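Local coordinates for PrimPol AEP domain (PP-N190) (Cyanophage S-2L, PDB 6ZP9), which probably acts as a primase-polymerase of the archaeo-eukaryotic primase superfamily, synthesising phage DNA that carries 2-aminoadenine in place of adenine, at residues N86-E91 with E140-L145. Numbering follows the deposited sequence.
Sequences NAIFGE and ELQARL
Q142 reaches from helix 135-149 to the backbone of F89 on the outermost strand 85-90. From CB its chain leaves with CG anti to the backbone N and bends at chi2, bringing the amide up to the strand. Q142 CD lies 3.4 Å from F89 O. Q142 OE1 accepts a hydrogen bond from F89 N at 3.0 Å, nearly straight (162°) and directed onto a lone pair in the carbonyl plane; the same oxygen lies 3.2 Å from I88 CB. Q142 NE2 sits over the centre of the F89 ring, 3.5 Å above its plane, with amide and ring planes 70° apart, and it donates a hydrogen bond to N155 O, outside the two segments. I88, on the helix-facing side of the strand, completes the contact with apolar packing. I88 CG2 meets L141 CB at 3.9 Å, the two side chains crossing at about a right angle, while I88 CB and CD1 each lie 4.0 Å from L145 CD2. L145 CD2 also approaches F89 O, at 3.6 Å. W127 and F129 of the neighbouring strand 123-129 and M191 of helix 188-194 border I88 as well. The helix thus packs on the edge strand of the antiparallel sheet 85-90/123-129/114-117/177-179; the axes of 87-90 and 140-145 come within 8.2 Å and lie 28° from parallel. The chemistry is mixed: leucine and isoleucine carbons fill the buried interface, whereas one glutamine amide satisfies F89 N through OE1 and is held at NE2 by N155 O, and the two bonds together fix which end of the amide is oxygen.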
loop_
_atom_site.group_PDB
_atom_site.type_symbol
_atom_site.label_atom_id
_atom_site.label_comp_id
_atom_site.label_asym_id
_atom_site.label_seq_id
_atom_site.Cartn_x
_atom_site.Cartn_y
_atom_site.Cartn_z
ATOM N N ASN A 86 2.670 -2.970 9.783
ATOM C CA ASN A 86 1.363 -3.254 10.366
ATOM C C ASN A 86 0.455 -4.107 9.487
ATOM O O ASN A 86 -0.641 -4.469 9.932
ATOM C CB ASN A 86 0.632 -1.952 10.678
ATOM C CG ASN A 86 1.280 -1.191 11.790
ATOM O OD1 ASN A 86 2.093 -1.748 12.530
ATOM N ND2 ASN A 86 0.930 0.088 11.927
ATOM N N ALA A 87 0.864 -4.425 8.261
ATOM C CA ALA A 87 0.019 -5.153 7.325
ATOM C C ALA A 87 0.904 -5.912 6.347
ATOM O O ALA A 87 2.037 -5.506 6.089
ATOM C CB ALA A 87 -0.898 -4.191 6.552
ATOM N N ILE A 88 0.385 -7.008 5.795
ATOM C CA ILE A 88 0.917 -7.543 4.547
ATOM C C ILE A 88 -0.023 -7.098 3.432
ATOM O O ILE A 88 -1.177 -6.724 3.671
ATOM C CB ILE A 88 1.091 -9.081 4.558
ATOM C CG1 ILE A 88 -0.223 -9.773 4.943
ATOM C CG2 ILE A 88 2.269 -9.473 5.464
ATOM C CD1 ILE A 88 -0.142 -11.294 4.897
ATOM N N PHE A 89 0.471 -7.131 2.196
ATOM C CA PHE A 89 -0.255 -6.517 1.090
ATOM C C PHE A 89 0.335 -6.992 -0.230
ATOM O O PHE A 89 1.497 -7.414 -0.292
ATOM C CB PHE A 89 -0.199 -4.986 1.177
ATOM C CG PHE A 89 1.193 -4.442 1.394
ATOM C CD1 PHE A 89 1.688 -4.269 2.681
ATOM C CD2 PHE A 89 2.001 -4.116 0.320
ATOM C CE1 PHE A 89 2.964 -3.783 2.893
ATOM C CE2 PHE A 89 3.276 -3.625 0.522
ATOM C CZ PHE A 89 3.761 -3.454 1.814
ATOM N N GLY A 90 -0.466 -6.900 -1.289
ATOM C CA GLY A 90 0.059 -7.260 -2.596
ATOM C C GLY A 90 -0.905 -6.920 -3.710
ATOM O O GLY A 90 -1.998 -6.392 -3.487
ATOM N N GLU A 91 -0.479 -7.240 -4.925
ATOM C CA GLU A 91 -1.253 -6.929 -6.116
ATOM C C GLU A 91 -0.870 -7.908 -7.211
ATOM O O GLU A 91 0.272 -8.370 -7.269
ATOM C CB GLU A 91 -0.987 -5.492 -6.598
ATOM C CG GLU A 91 0.488 -5.248 -6.929
ATOM C CD GLU A 91 0.796 -3.841 -7.439
ATOM O OE1 GLU A 91 -0.032 -3.247 -8.163
ATOM O OE2 GLU A 91 1.885 -3.323 -7.119
ATOM N N GLU A 140 8.801 -12.857 6.059
ATOM C CA GLU A 140 8.391 -14.219 5.736
ATOM C C GLU A 140 6.915 -14.284 5.361
ATOM O O GLU A 140 6.553 -14.943 4.381
ATOM C CB GLU A 140 8.688 -15.149 6.912
ATOM C CG GLU A 140 8.210 -16.589 6.698
ATOM C CD GLU A 140 9.034 -17.353 5.664
ATOM O OE1 GLU A 140 10.047 -16.802 5.169
ATOM O OE2 GLU A 140 8.672 -18.514 5.352
ATOM N N LEU A 141 6.055 -13.595 6.119
ATOM C CA LEU A 141 4.632 -13.558 5.790
ATOM C C LEU A 141 4.397 -12.956 4.413
ATOM O O LEU A 141 3.577 -13.462 3.636
ATOM C CB LEU A 141 3.868 -12.753 6.841
ATOM C CG LEU A 141 3.671 -13.386 8.216
ATOM C CD1 LEU A 141 3.167 -12.358 9.225
ATOM C CD2 LEU A 141 2.727 -14.576 8.137
ATOM N N GLN A 142 5.094 -11.858 4.103
ATOM C CA GLN A 142 4.882 -11.183 2.828
ATOM C C GLN A 142 5.339 -12.058 1.671
ATOM O O GLN A 142 4.676 -12.118 0.626
ATOM C CB GLN A 142 5.618 -9.836 2.828
ATOM C CG GLN A 142 5.448 -8.986 1.566
ATOM C CD GLN A 142 4.219 -8.089 1.612
ATOM O OE1 GLN A 142 3.253 -8.370 2.309
ATOM N NE2 GLN A 142 4.264 -6.994 0.865
ATOM N N ALA A 143 6.455 -12.766 1.849
ATOM C CA ALA A 143 6.938 -13.662 0.806
ATOM C C ALA A 143 5.965 -14.809 0.580
ATOM O O ALA A 143 5.694 -15.187 -0.568
ATOM C CB ALA A 143 8.324 -14.194 1.171
ATOM N N ARG A 144 5.423 -15.369 1.660
ATOM C CA ARG A 144 4.455 -16.449 1.515
ATOM C C ARG A 144 3.178 -15.964 0.848
ATOM O O ARG A 144 2.571 -16.694 0.048
ATOM C CB ARG A 144 4.146 -17.057 2.877
ATOM C CG ARG A 144 5.333 -17.763 3.487
ATOM C CD ARG A 144 4.885 -18.566 4.684
ATOM N NE ARG A 144 6.004 -19.137 5.421
ATOM C CZ ARG A 144 5.882 -20.116 6.314
ATOM N NH1 ARG A 144 4.682 -20.633 6.565
ATOM N NH2 ARG A 144 6.957 -20.575 6.954
ATOM N N LEU A 145 2.743 -14.743 1.177
ATOM C CA LEU A 145 1.559 -14.182 0.534
ATOM C C LEU A 145 1.775 -14.044 -0.969
ATOM O O LEU A 145 0.913 -14.418 -1.775
ATOM C CB LEU A 145 1.226 -12.832 1.166
ATOM C CG LEU A 145 0.141 -12.007 0.458
ATOM C CD1 LEU A 145 -1.229 -12.644 0.647
ATOM C CD2 LEU A 145 0.141 -10.554 0.948
#